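Local structure of sphingomyelinase-c (Listeria ivanovii, 1ZWX) at residues Y7-S15 with I138-I147; N183-F191 with G255-H263. The protein belongs to the endonuclease/exonuclease/phosphatase family and has a DNase I-like fold, in which two mixed beta-sheets pack face to face. All coordinates share one frame; numbering follows the deposited sequence.

Interaction 1 bridges the two mixed sheets; interaction 2, its centre about 10 Å away, is mostly loop against turn at one sheet's end and reaches the other through W262. Interaction 1 lays the first modelled residues and the start of strand 12-20 on the hairpin of strands 132-140 and 143-151, with F11, I13, Y145 and I147 buried and Y7 exposed. In interaction 2, H256, I189, I190, F191 and W262 are buried and the turn residues K186 and D187 exposed. Aromatic stacking and two tyrosine hydroxyls bonded to backbone carbonyls make the first; the second centres on a histidine held between aliphatic chains, with bridging water. They meet where H146 NE2 bonds E188 OE2 and the F11 and F191 rings touch.

Interaction 1: Y7-S15 with I138-I147; sequences YPGNFKITS and IMKNGKPYHI
An aromatic cluster of Y7, F11 and Y145 joins the N-terminal segment to a beta-hairpin at one end of the sheet sandwich. Y145 lies in the middle. F11 stacks on one face of its ring in an offset pair, centroids 4.0 Å apart and planes at 6°, while Y7 presents an edge to the opposite face, its CE1 3.7 Å from Y145 CZ. With CG roughly anti to the backbone N (chi1 -153°), the F11 ring extends over the hairpin; its edge meets I138 CD1, 3.7 Å from F11 CZ. In this DNase I-like fold the hairpin, closed by a type I' turn from K140 to K143, belongs to one sheet and strand 12-20 to the other, so the cluster bridges them, with Y7 at the exposed end and I13 and I147 on the buried side. Both tyrosine hydroxyls donate to backbone carbonyls. Y7 OH bonds P144 O at 2.6 Å, the donor tilted 23° from the carbonyl plane, and accepts a hydrogen bond from I189 N; Y145 OH bonds P8 O at 2.7 Å. P8, after a cis peptide bond, packs CB against Y145 CE1. The extended K140 chain passes the F11 edge and ends in a salt bridge with D48.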
ATOM      1  N   TYR A   7       9.395  -2.521  23.315  1.00 43.79           N
ATOM      2  CA  TYR A   7       9.722  -2.807  21.891  1.00 43.22           C
ATOM      3  C   TYR A   7       9.018  -4.069  21.357  1.00 44.63           C
ATOM      4  O   TYR A   7       9.246  -5.149  21.886  1.00 44.69           O
ATOM      5  CB  TYR A   7      11.230  -2.951  21.730  1.00 40.73           C
ATOM      6  CG  TYR A   7      11.704  -3.026  20.280  1.00 39.44           C
ATOM      7  CD1 TYR A   7      11.576  -1.928  19.409  1.00 36.80           C
ATOM      8  CD2 TYR A   7      12.296  -4.191  19.785  1.00 36.85           C
ATOM      9  CE1 TYR A   7      12.043  -2.012  18.077  1.00 37.10           C
ATOM     10  CE2 TYR A   7      12.756  -4.275  18.477  1.00 35.52           C
ATOM     11  CZ  TYR A   7      12.611  -3.199  17.618  1.00 35.73           C
ATOM     12  OH  TYR A   7      13.098  -3.314  16.328  1.00 31.48           O
ATOM     13  N   PRO A   8       8.218  -3.945  20.269  1.00 45.89           N
ATOM     14  CA  PRO A   8       7.958  -2.749  19.450  1.00 46.27           C
ATOM     15  C   PRO A   8       7.107  -1.675  20.124  1.00 46.24           C
ATOM     16  O   PRO A   8       7.230  -0.502  19.781  1.00 46.94           O
ATOM     17  CB  PRO A   8       7.222  -3.316  18.227  1.00 46.32           C
ATOM     18  CG  PRO A   8       6.550  -4.509  18.733  1.00 46.92           C
ATOM     19  CD  PRO A   8       7.507  -5.119  19.724  1.00 46.27           C
ATOM     20  N   GLY A   9       6.245  -2.066  21.054  1.00 45.86           N
ATOM     21  CA  GLY A   9       5.513  -1.092  21.848  1.00 45.44           C
ATOM     22  C   GLY A   9       4.288  -0.599  21.117  1.00 44.83           C
ATOM     23  O   GLY A   9       3.649  -1.368  20.396  1.00 45.27           O
ATOM     24  N   ASN A  10       3.951   0.674  21.309  1.00 43.53           N
ATOM     25  CA  ASN A  10       2.771   1.243  20.671  1.00 42.71           C
ATOM     26  C   ASN A  10       3.176   1.794  19.298  1.00 41.00           C
ATOM     27  O   ASN A  10       3.305   3.033  19.128  1.00 41.18           O
ATOM     28  CB  ASN A  10       2.115   2.323  21.546  1.00 43.71           C
ATOM     29  CG  ASN A  10       0.858   2.933  20.896  1.00 46.11           C
ATOM     30  OD1 ASN A  10       0.428   2.529  19.798  1.00 47.78           O
ATOM     31  ND2 ASN A  10       0.268   3.914  21.577  1.00 46.82           N
ATOM     32  N   PHE A  11       3.427   0.868  18.354  1.00 36.93           N
ATOM     33  CA  PHE A  11       3.754   1.210  16.966  1.00 33.41           C
ATOM     34  C   PHE A  11       2.538   0.998  16.106  1.00 31.76           C
ATOM     35  O   PHE A  11       1.852  -0.022  16.226  1.00 30.58           O
ATOM     36  CB  PHE A  11       4.881   0.362  16.425  1.00 32.51           C
ATOM     37  CG  PHE A  11       5.676   1.030  15.336  1.00 31.43           C
ATOM     38  CD1 PHE A  11       6.592   2.037  15.650  1.00 29.39           C
ATOM     39  CD2 PHE A  11       5.507   0.660  13.982  1.00 29.11           C
ATOM     40  CE1 PHE A  11       7.348   2.653  14.663  1.00 30.92           C
ATOM     41  CE2 PHE A  11       6.267   1.267  12.983  1.00 27.79           C
ATOM     42  CZ  PHE A  11       7.180   2.278  13.301  1.00 30.83           C
ATOM     43  N   LYS A  12       2.295   1.972  15.231  1.00 30.69           N
ATOM     44  CA  LYS A  12       1.076   2.025  14.446  1.00 29.27           C
ATOM     45  C   LYS A  12       1.399   2.452  13.004  1.00 28.37           C
ATOM     46  O   LYS A  12       2.078   3.466  12.779  1.00 26.84           O
ATOM     47  CB  LYS A  12       0.128   2.997  15.105  1.00 30.05           C
ATOM     48  CG  LYS A  12      -1.231   3.098  14.481  1.00 33.28           C
ATOM     49  CD  LYS A  12      -2.164   3.732  15.467  1.00 38.35           C
ATOM     50  CE  LYS A  12      -3.048   4.721  14.791  1.00 41.45           C
ATOM     51  NZ  LYS A  12      -3.588   5.723  15.782  1.00 45.42           N
ATOM     52  N   ILE A  13       0.901   1.667  12.043  1.00 26.67           N
ATOM     53  CA  ILE A  13       1.144   1.894  10.605  1.00 24.77           C
ATOM     54  C   ILE A  13      -0.226   1.891   9.942  1.00 24.28           C
ATOM     55  O   ILE A  13      -1.061   1.037  10.245  1.00 23.57           O
ATOM     56  CB  ILE A  13       1.984   0.754   9.980  1.00 25.55           C
ATOM     57  CG1 ILE A  13       3.335   0.643  10.667  1.00 24.43           C
ATOM     58  CG2 ILE A  13       2.189   0.972   8.445  1.00 22.83           C
ATOM     59  CD1 ILE A  13       4.066  -0.604  10.331  1.00 24.11           C
ATOM     60  N   THR A  14      -0.472   2.859   9.064  1.00 24.02           N
ATOM     61  CA  THR A  14      -1.696   2.845   8.267  1.00 23.46           C
ATOM     62  C   THR A  14      -1.249   2.664   6.817  1.00 23.31           C
ATOM     63  O   THR A  14      -0.264   3.255   6.385  1.00 23.01           O
ATOM     64  CB  THR A  14      -2.547   4.128   8.457  1.00 24.30           C
ATOM     65  OG1 THR A  14      -3.142   4.104   9.752  1.00 24.38           O
ATOM     66  CG2 THR A  14      -3.696   4.213   7.441  1.00 23.59           C
ATOM     67  N   SER A  15      -1.925   1.773   6.095  1.00 22.59           N
ATOM     68  CA  SER A  15      -1.629   1.586   4.679  1.00 22.17           C
ATOM     69  C   SER A  15      -2.917   1.919   3.900  1.00 21.94           C
ATOM     70  O   SER A  15      -4.001   1.472   4.263  1.00 21.68           O
ATOM     71  CB  SER A  15      -1.173   0.141   4.405  1.00 23.27           C
ATOM     72  OG  SER A  15      -0.865  -0.028   3.030  1.00 22.65           O
ATOM     73  N   ILE A 138      13.585   3.304  10.043  1.00 22.72           N
ATOM     74  CA  ILE A 138      13.348   4.518  10.811  1.00 24.11           C
ATOM     75  C   ILE A 138      13.888   4.297  12.227  1.00 24.63           C
ATOM     76  O   ILE A 138      13.988   3.153  12.691  1.00 23.76           O
ATOM     77  CB  ILE A 138      11.832   4.932  10.898  1.00 23.80           C
ATOM     78  CG1 ILE A 138      10.988   3.886  11.601  1.00 25.87           C
ATOM     79  CG2 ILE A 138      11.213   5.215   9.470  1.00 26.55           C
ATOM     80  CD1 ILE A 138      10.094   4.475  12.676  1.00 27.48           C
ATOM     81  N   MET A 139      14.171   5.402  12.915  1.00 24.66           N
ATOM     82  CA  MET A 139      14.498   5.371  14.349  1.00 23.45           C
ATOM     83  C   MET A 139      13.439   6.115  15.120  1.00 23.81           C
ATOM     84  O   MET A 139      13.170   7.316  14.849  1.00 22.79           O
ATOM     85  CB  MET A 139      15.874   5.995  14.570  1.00 24.04           C
ATOM     86  CG  MET A 139      17.025   5.221  13.950  1.00 26.10           C
ATOM     87  SD  MET A 139      17.228   3.598  14.796  1.00 31.83           S
ATOM     88  CE  MET A 139      17.624   4.133  16.462  1.00 31.63           C
ATOM     89  N   LYS A 140      12.828   5.410  16.066  1.00 22.41           N
ATOM     90  CA  LYS A 140      11.874   5.994  16.976  1.00 23.93           C
ATOM     91  C   LYS A 140      12.454   5.894  18.410  1.00 24.55           C
ATOM     92  O   LYS A 140      12.525   4.806  18.980  1.00 23.76           O
ATOM     93  CB  LYS A 140      10.528   5.284  16.900  1.00 23.02           C
ATOM     94  CG  LYS A 140       9.432   5.896  17.785  1.00 24.70           C
ATOM     95  CD  LYS A 140       8.165   5.055  17.779  1.00 24.50           C
ATOM     96  CE  LYS A 140       7.097   5.598  18.728  1.00 26.38           C
ATOM     97  NZ  LYS A 140       5.781   4.914  18.726  1.00 24.77           N
ATOM     98  N   ASN A 141      12.865   7.033  18.961  1.00 24.78           N
ATOM     99  CA  ASN A 141      13.296   7.109  20.366  1.00 25.15           C
ATOM    100  C   ASN A 141      14.349   6.046  20.700  1.00 24.87           C
ATOM    101  O   ASN A 141      14.213   5.337  21.701  1.00 26.27           O
ATOM    102  CB  ASN A 141      12.083   7.018  21.292  1.00 24.90           C
ATOM    103  CG  ASN A 141      11.061   8.148  21.050  1.00 28.55           C
ATOM    104  OD1 ASN A 141      11.431   9.253  20.658  1.00 31.54           O
ATOM    105  ND2 ASN A 141       9.772   7.851  21.246  1.00 28.57           N
ATOM    106  N   GLY A 142      15.348   5.907  19.830  1.00 23.73           N
ATOM    107  CA  GLY A 142      16.505   5.042  20.068  1.00 24.56           C
ATOM    108  C   GLY A 142      16.315   3.621  19.555  1.00 26.11           C
ATOM    109  O   GLY A 142      17.213   2.762  19.711  1.00 26.51           O
ATOM    110  N   LYS A 143      15.159   3.387  18.931  1.00 25.48           N
ATOM    111  CA  LYS A 143      14.753   2.035  18.534  1.00 26.13           C
ATOM    112  C   LYS A 143      14.494   1.945  17.026  1.00 26.12           C
ATOM    113  O   LYS A 143      13.773   2.776  16.467  1.00 26.30           O
ATOM    114  CB  LYS A 143      13.494   1.662  19.311  1.00 25.42           C
ATOM    115  CG  LYS A 143      13.735   1.553  20.825  1.00 29.53           C
ATOM    116  CD  LYS A 143      12.436   1.404  21.603  1.00 30.62           C
ATOM    117  CE  LYS A 143      11.546   2.615  21.436  1.00 36.64           C
ATOM    118  NZ  LYS A 143      10.171   2.439  21.994  1.00 38.39           N
ATOM    119  N   PRO A 144      15.070   0.920  16.373  1.00 27.05           N
ATOM    120  CA  PRO A 144      14.875   0.757  14.930  1.00 26.26           C
ATOM    121  C   PRO A 144      13.598   0.007  14.541  1.00 26.64           C
ATOM    122  O   PRO A 144      13.132  -0.933  15.254  1.00 25.17           O
ATOM    123  CB  PRO A 144      16.111  -0.015  14.501  1.00 26.61           C
ATOM    124  CG  PRO A 144      16.519  -0.831  15.772  1.00 27.06           C
ATOM    125  CD  PRO A 144      15.907  -0.153  16.964  1.00 26.04           C
ATOM    126  N   TYR A 145      13.027   0.424  13.408  1.00 25.71           N
ATOM    127  CA  TYR A 145      11.833  -0.225  12.853  1.00 25.44           C
ATOM    128  C   TYR A 145      12.045  -0.289  11.357  1.00 25.23           C
ATOM    129  O   TYR A 145      12.557   0.661  10.762  1.00 24.83           O
ATOM    130  CB  TYR A 145      10.530   0.509  13.192  1.00 25.89           C
ATOM    131  CG  TYR A 145      10.204   0.566  14.661  1.00 27.53           C
ATOM    132  CD1 TYR A 145       9.298  -0.301  15.234  1.00 27.25           C
ATOM    133  CD2 TYR A 145      10.819   1.520  15.488  1.00 28.43           C
ATOM    134  CE1 TYR A 145       9.001  -0.241  16.624  1.00 29.39           C
ATOM    135  CE2 TYR A 145      10.537   1.587  16.849  1.00 27.16           C
ATOM    136  CZ  TYR A 145       9.636   0.728  17.411  1.00 29.11           C
ATOM    137  OH  TYR A 145       9.387   0.835  18.759  1.00 28.45           O
ATOM    138  N   HIS A 146      11.746  -1.456  10.771  1.00 23.75           N
ATOM    139  CA  HIS A 146      11.977  -1.705   9.340  1.00 22.57           C
ATOM    140  C   HIS A 146      10.604  -1.871   8.687  1.00 21.69           C
ATOM    141  O   HIS A 146       9.737  -2.597   9.201  1.00 22.16           O
ATOM    142  CB  HIS A 146      12.872  -2.943   9.113  1.00 22.03           C
ATOM    143  CG  HIS A 146      14.190  -2.878   9.836  1.00 21.21           C
ATOM    144  ND1 HIS A 146      15.359  -2.529   9.203  1.00 22.96           N
ATOM    145  CD2 HIS A 146      14.513  -3.095  11.139  1.00 21.11           C
ATOM    146  CE1 HIS A 146      16.357  -2.548  10.080  1.00 24.76           C
ATOM    147  NE2 HIS A 146      15.873  -2.908  11.254  1.00 20.77           N
ATOM    148  N   ILE A 147      10.380  -1.148   7.583  1.00 22.50           N
ATOM    149  CA  ILE A 147       9.050  -1.151   6.951  1.00 22.00           C
ATOM    150  C   ILE A 147       9.258  -1.335   5.462  1.00 21.74           C
ATOM    151  O   ILE A 147      10.061  -0.619   4.847  1.00 21.40           O
ATOM    152  CB  ILE A 147       8.231   0.150   7.181  1.00 21.89           C
ATOM    153  CG1 ILE A 147       7.920   0.357   8.666  1.00 24.07           C
ATOM    154  CG2 ILE A 147       6.912   0.110   6.388  1.00 21.90           C
ATOM    155  CD1 ILE A 147       8.986   1.276   9.359  1.00 23.48           C
TER

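Interaction 2: N183-F191 with G255-H263; sequences NIPKDEIIF and GHARPHSWH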
ATOM      1  N   ASN A 183      20.264  -8.837   5.911  1.00 37.82           N
ATOM      2  CA  ASN A 183      20.872  -9.287   7.167  1.00 37.92           C
ATOM      3  C   ASN A 183      20.467  -8.401   8.331  1.00 36.95           C
ATOM      4  O   ASN A 183      21.314  -7.949   9.100  1.00 36.13           O
ATOM      5  CB  ASN A 183      22.410  -9.280   7.067  1.00 39.13           C
ATOM      6  CG  ASN A 183      22.952 -10.342   6.129  1.00 43.44           C
ATOM      7  OD1 ASN A 183      22.416 -11.457   6.035  1.00 46.72           O
ATOM      8  ND2 ASN A 183      24.051 -10.014   5.447  1.00 47.64           N
ATOM      9  N   ILE A 184      19.174  -8.141   8.454  1.00 35.10           N
ATOM     10  CA  ILE A 184      18.665  -7.336   9.539  1.00 33.63           C
ATOM     11  C   ILE A 184      18.692  -8.186  10.812  1.00 34.14           C
ATOM     12  O   ILE A 184      18.214  -9.332  10.794  1.00 32.75           O
ATOM     13  CB  ILE A 184      17.239  -6.849   9.230  1.00 33.42           C
ATOM     14  CG1 ILE A 184      17.234  -6.005   7.947  1.00 30.60           C
ATOM     15  CG2 ILE A 184      16.632  -6.142  10.430  1.00 32.78           C
ATOM     16  CD1 ILE A 184      15.840  -5.803   7.333  1.00 27.53           C
ATOM     17  N   PRO A 185      19.278  -7.642  11.910  1.00 33.48           N
ATOM     18  CA  PRO A 185      19.313  -8.366  13.187  1.00 33.25           C
ATOM     19  C   PRO A 185      17.957  -8.877  13.603  1.00 32.99           C
ATOM     20  O   PRO A 185      16.957  -8.178  13.468  1.00 32.43           O
ATOM     21  CB  PRO A 185      19.815  -7.302  14.183  1.00 33.24           C
ATOM     22  CG  PRO A 185      20.690  -6.418  13.362  1.00 32.17           C
ATOM     23  CD  PRO A 185      19.977  -6.336  12.009  1.00 33.89           C
ATOM     24  N   LYS A 186      17.925 -10.105  14.129  1.00 32.19           N
ATOM     25  CA  LYS A 186      16.672 -10.762  14.460  1.00 31.46           C
ATOM     26  C   LYS A 186      15.933 -10.097  15.594  1.00 31.29           C
ATOM     27  O   LYS A 186      14.730 -10.289  15.735  1.00 30.86           O
ATOM     28  CB  LYS A 186      16.917 -12.255  14.770  1.00 32.55           C
ATOM     29  CG  LYS A 186      17.705 -12.954  13.662  1.00 34.33           C
ATOM     30  CD  LYS A 186      16.953 -12.879  12.335  1.00 41.28           C
ATOM     31  CE  LYS A 186      17.367 -13.977  11.369  1.00 43.63           C
ATOM     32  NZ  LYS A 186      16.323 -14.190  10.337  1.00 46.28           N
ATOM     33  N   ASP A 187      16.650  -9.338  16.431  1.00 30.29           N
ATOM     34  CA  ASP A 187      15.985  -8.645  17.521  1.00 31.28           C
ATOM     35  C   ASP A 187      15.360  -7.318  17.047  1.00 30.48           C
ATOM     36  O   ASP A 187      14.817  -6.586  17.845  1.00 29.69           O
ATOM     37  CB  ASP A 187      16.902  -8.419  18.743  1.00 31.62           C
ATOM     38  CG  ASP A 187      18.189  -7.704  18.392  1.00 35.08           C
ATOM     39  OD1 ASP A 187      18.279  -7.046  17.333  1.00 38.06           O
ATOM     40  OD2 ASP A 187      19.141  -7.760  19.207  1.00 38.53           O
ATOM     41  N   GLU A 188      15.386  -7.065  15.738  1.00 30.20           N
ATOM     42  CA  GLU A 188      14.685  -5.897  15.171  1.00 29.47           C
ATOM     43  C   GLU A 188      13.442  -6.287  14.349  1.00 29.76           C
ATOM     44  O   GLU A 188      13.456  -7.310  13.660  1.00 29.68           O
ATOM     45  CB  GLU A 188      15.670  -5.081  14.344  1.00 29.91           C
ATOM     46  CG  GLU A 188      16.767  -4.495  15.204  1.00 31.54           C
ATOM     47  CD  GLU A 188      17.822  -3.730  14.436  1.00 32.47           C
ATOM     48  OE1 GLU A 188      18.880  -3.509  15.049  1.00 34.24           O
ATOM     49  OE2 GLU A 188      17.643  -3.315  13.257  1.00 31.33           O
ATOM     50  N   ILE A 189      12.391  -5.473  14.421  1.00 27.29           N
ATOM     51  CA  ILE A 189      11.116  -5.811  13.794  1.00 26.35           C
ATOM     52  C   ILE A 189      11.067  -5.365  12.317  1.00 25.69           C
ATOM     53  O   ILE A 189      11.589  -4.310  11.957  1.00 23.82           O
ATOM     54  CB  ILE A 189       9.934  -5.241  14.589  1.00 26.87           C
ATOM     55  CG1 ILE A 189       8.586  -5.797  14.078  1.00 23.80           C
ATOM     56  CG2 ILE A 189       9.991  -3.666  14.608  1.00 26.71           C
ATOM     57  CD1 ILE A 189       7.388  -5.694  15.044  1.00 26.08           C
ATOM     58  N   ILE A 190      10.448  -6.212  11.477  1.00 25.38           N
ATOM     59  CA  ILE A 190      10.216  -5.910  10.057  1.00 24.04           C
ATOM     60  C   ILE A 190       8.712  -6.025   9.795  1.00 23.70           C
ATOM     61  O   ILE A 190       8.061  -7.035  10.152  1.00 21.49           O
ATOM     62  CB  ILE A 190      10.979  -6.855   9.112  1.00 25.32           C
ATOM     63  CG1 ILE A 190      12.452  -6.925   9.472  1.00 26.04           C
ATOM     64  CG2 ILE A 190      10.761  -6.447   7.619  1.00 24.40           C
ATOM     65  CD1 ILE A 190      13.236  -7.933   8.644  1.00 30.42           C
ATOM     66  N   PHE A 191       8.169  -4.966   9.190  1.00 22.83           N
ATOM     67  CA  PHE A 191       6.781  -4.941   8.751  1.00 22.67           C
ATOM     68  C   PHE A 191       6.769  -4.979   7.215  1.00 22.16           C
ATOM     69  O   PHE A 191       7.678  -4.457   6.547  1.00 21.40           O
ATOM     70  CB  PHE A 191       6.076  -3.670   9.191  1.00 23.04           C
ATOM     71  CG  PHE A 191       6.006  -3.464  10.681  1.00 23.85           C
ATOM     72  CD1 PHE A 191       6.970  -2.698  11.332  1.00 25.17           C
ATOM     73  CD2 PHE A 191       4.933  -3.970  11.412  1.00 23.55           C
ATOM     74  CE1 PHE A 191       6.885  -2.469  12.718  1.00 25.21           C
ATOM     75  CE2 PHE A 191       4.835  -3.748  12.795  1.00 27.76           C
ATOM     76  CZ  PHE A 191       5.815  -2.963  13.435  1.00 25.34           C
ATOM     77  N   GLY A 255      10.701 -14.130  11.091  1.00 30.29           N
ATOM     78  CA  GLY A 255      12.057 -14.442  11.529  1.00 32.79           C
ATOM     79  C   GLY A 255      12.690 -13.354  12.407  1.00 33.42           C
ATOM     80  O   GLY A 255      13.817 -13.496  12.868  1.00 34.58           O
ATOM     81  N   HIS A 256      11.960 -12.268  12.629  1.00 33.37           N
ATOM     82  CA  HIS A 256      12.492 -11.104  13.332  1.00 32.86           C
ATOM     83  C   HIS A 256      11.596 -10.749  14.496  1.00 33.53           C
ATOM     84  O   HIS A 256      10.636 -11.474  14.788  1.00 33.70           O
ATOM     85  CB  HIS A 256      12.666  -9.946  12.353  1.00 32.15           C
ATOM     86  CG  HIS A 256      13.743 -10.189  11.360  1.00 30.44           C
ATOM     87  ND1 HIS A 256      13.613 -11.104  10.340  1.00 30.39           N
ATOM     88  CD2 HIS A 256      14.986  -9.674  11.247  1.00 29.10           C
ATOM     89  CE1 HIS A 256      14.720 -11.121   9.622  1.00 30.02           C
ATOM     90  NE2 HIS A 256      15.568 -10.258  10.149  1.00 31.11           N
ATOM     91  N   ALA A 257      11.888  -9.643  15.182  1.00 33.36           N
ATOM     92  CA  ALA A 257      11.203  -9.353  16.437  1.00 33.35           C
ATOM     93  C   ALA A 257       9.714  -9.176  16.269  1.00 34.25           C
ATOM     94  O   ALA A 257       9.254  -8.626  15.261  1.00 34.03           O
ATOM     95  CB  ALA A 257      11.798  -8.107  17.108  1.00 33.47           C
ATOM     96  N   ARG A 258       8.962  -9.614  17.280  1.00 34.35           N
ATOM     97  CA  ARG A 258       7.507  -9.603  17.229  1.00 35.26           C
ATOM     98  C   ARG A 258       6.903  -8.993  18.471  1.00 36.27           C
ATOM     99  O   ARG A 258       7.460  -9.130  19.549  1.00 37.59           O
ATOM    100  CB  ARG A 258       6.964 -11.034  17.010  1.00 35.23           C
ATOM    101  CG  ARG A 258       7.276 -11.574  15.568  1.00 35.63           C
ATOM    102  CD  ARG A 258       6.665 -12.929  15.240  1.00 35.41           C
ATOM    103  NE  ARG A 258       7.655 -13.987  15.098  0.50 37.73           N
ATOM    104  CZ  ARG A 258       7.355 -15.262  14.869  0.50 36.75           C
ATOM    105  NH1 ARG A 258       6.089 -15.633  14.757  0.50 38.03           N
ATOM    106  NH2 ARG A 258       8.316 -16.163  14.744  0.50 35.45           N
ATOM    107  N   PRO A 259       5.764  -8.297  18.331  1.00 36.80           N
ATOM    108  CA  PRO A 259       4.965  -7.891  19.490  1.00 37.33           C
ATOM    109  C   PRO A 259       4.205  -9.065  20.113  1.00 38.85           C
ATOM    110  O   PRO A 259       4.152 -10.145  19.518  1.00 39.32           O
ATOM    111  CB  PRO A 259       3.942  -6.927  18.889  1.00 37.57           C
ATOM    112  CG  PRO A 259       3.815  -7.359  17.448  1.00 36.50           C
ATOM    113  CD  PRO A 259       5.186  -7.819  17.055  1.00 36.03           C
ATOM    114  N   HIS A 260       3.625  -8.846  21.290  1.00 39.23           N
ATOM    115  CA  HIS A 260       2.776  -9.837  21.948  1.00 39.82           C
ATOM    116  C   HIS A 260       1.528 -10.042  21.117  1.00 39.44           C
ATOM    117  O   HIS A 260       1.010 -11.148  21.011  1.00 40.14           O
ATOM    118  CB  HIS A 260       2.369  -9.354  23.351  1.00 40.69           C
ATOM    119  CG  HIS A 260       3.493  -9.329  24.341  0.50 42.21           C
ATOM    120  ND1 HIS A 260       3.477 -10.077  25.502  0.50 43.86           N
ATOM    121  CD2 HIS A 260       4.667  -8.654  24.345  0.50 42.76           C
ATOM    122  CE1 HIS A 260       4.595  -9.861  26.175  0.50 43.78           C
ATOM    123  NE2 HIS A 260       5.334  -9.004  25.494  0.50 42.63           N
ATOM    124  N   SER A 261       1.068  -8.964  20.493  1.00 37.97           N
ATOM    125  CA  SER A 261      -0.189  -8.944  19.797  1.00 36.91           C
ATOM    126  C   SER A 261      -0.040  -7.981  18.592  1.00 35.58           C
ATOM    127  O   SER A 261       0.337  -6.838  18.790  1.00 35.27           O
ATOM    128  CB  SER A 261      -1.222  -8.410  20.779  1.00 36.96           C
ATOM    129  OG  SER A 261      -2.530  -8.668  20.354  1.00 40.66           O
ATOM    130  N   TRP A 262      -0.310  -8.448  17.374  1.00 33.77           N
ATOM    131  CA  TRP A 262      -0.381  -7.561  16.175  1.00 32.35           C
ATOM    132  C   TRP A 262      -1.713  -7.746  15.453  1.00 31.68           C
ATOM    133  O   TRP A 262      -2.168  -8.889  15.239  1.00 30.46           O
ATOM    134  CB  TRP A 262       0.772  -7.846  15.233  1.00 32.04           C
ATOM    135  CG  TRP A 262       0.753  -7.026  13.980  1.00 31.84           C
ATOM    136  CD1 TRP A 262       0.458  -7.463  12.712  1.00 30.00           C
ATOM    137  CD2 TRP A 262       1.083  -5.636  13.860  1.00 31.42           C
ATOM    138  NE1 TRP A 262       0.592  -6.442  11.820  1.00 30.63           N
ATOM    139  CE2 TRP A 262       0.968  -5.302  12.484  1.00 30.49           C
ATOM    140  CE3 TRP A 262       1.470  -4.640  14.776  1.00 28.74           C
ATOM    141  CZ2 TRP A 262       1.199  -4.009  12.009  1.00 30.82           C
ATOM    142  CZ3 TRP A 262       1.716  -3.364  14.309  1.00 29.84           C
ATOM    143  CH2 TRP A 262       1.576  -3.053  12.931  1.00 30.63           C
ATOM    144  N   HIS A 263      -2.349  -6.619  15.140  1.00 30.53           N
ATOM    145  CA  HIS A 263      -3.717  -6.566  14.633  1.00 30.89           C
ATOM    146  C   HIS A 263      -3.744  -5.747  13.347  1.00 29.46           C
ATOM    147  O   HIS A 263      -2.840  -4.946  13.125  1.00 28.36           O
ATOM    148  CB  HIS A 263      -4.630  -5.904  15.664  1.00 31.37           C
ATOM    149  CG  HIS A 263      -4.662  -6.632  16.976  1.00 35.62           C
ATOM    150  ND1 HIS A 263      -5.519  -7.686  17.218  1.00 40.19           N
ATOM    151  CD2 HIS A 263      -3.897  -6.504  18.084  1.00 38.58           C
ATOM    152  CE1 HIS A 263      -5.300  -8.157  18.433  1.00 40.51           C
ATOM    153  NE2 HIS A 263      -4.322  -7.457  18.979  1.00 40.55           N
TER
HETATM  154  O   HOH W   1      17.447 -10.078   7.219  1.00 33.88           O
HETATM  155  O   HOH W   2       9.684  -8.894  12.618  1.00 27.80           O
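The imidazole of H256 is gripped at both nitrogens: NE2 donates to I184 O at 2.9 Å, and ND1 bonds E253 OE1. The NE2 bond is bent, 131° at the hydrogen, and approaches from above the carbonyl plane. Aliphatic groups cover the ring on both sides. I190 CD1 sits almost exactly on the ring normal, 3.4 Å from the centroid, and K186 CD lies over the opposite face, nearer the rim, where the bend at chi2 (-60°) folds the lysine chain across. Beside the ring, A257 N donates to E188 O at 3.2 Å. H256 and A257 thereby hold the loop following strand 248-252 to the type I turn P185-E188, which precedes strand 189-193, its neighbour in that sheet. A water links I190 N to A257 O. Further along, I189 CD1 packs on P259 CD (3.7 Å), and F191 CE2 comes to 3.3 Å from W262 CH2 over the indole face, the two rings oblique at 48°. Only this last pair, from strand 189-193 to strand 262-266, spans the two sheets. With both nitrogens bonded and both faces covered, the H256 ring is fixed in rotation, and the E253 carboxylate would probably favour a protonated imidazole while the nearby K186 amine would oppose it.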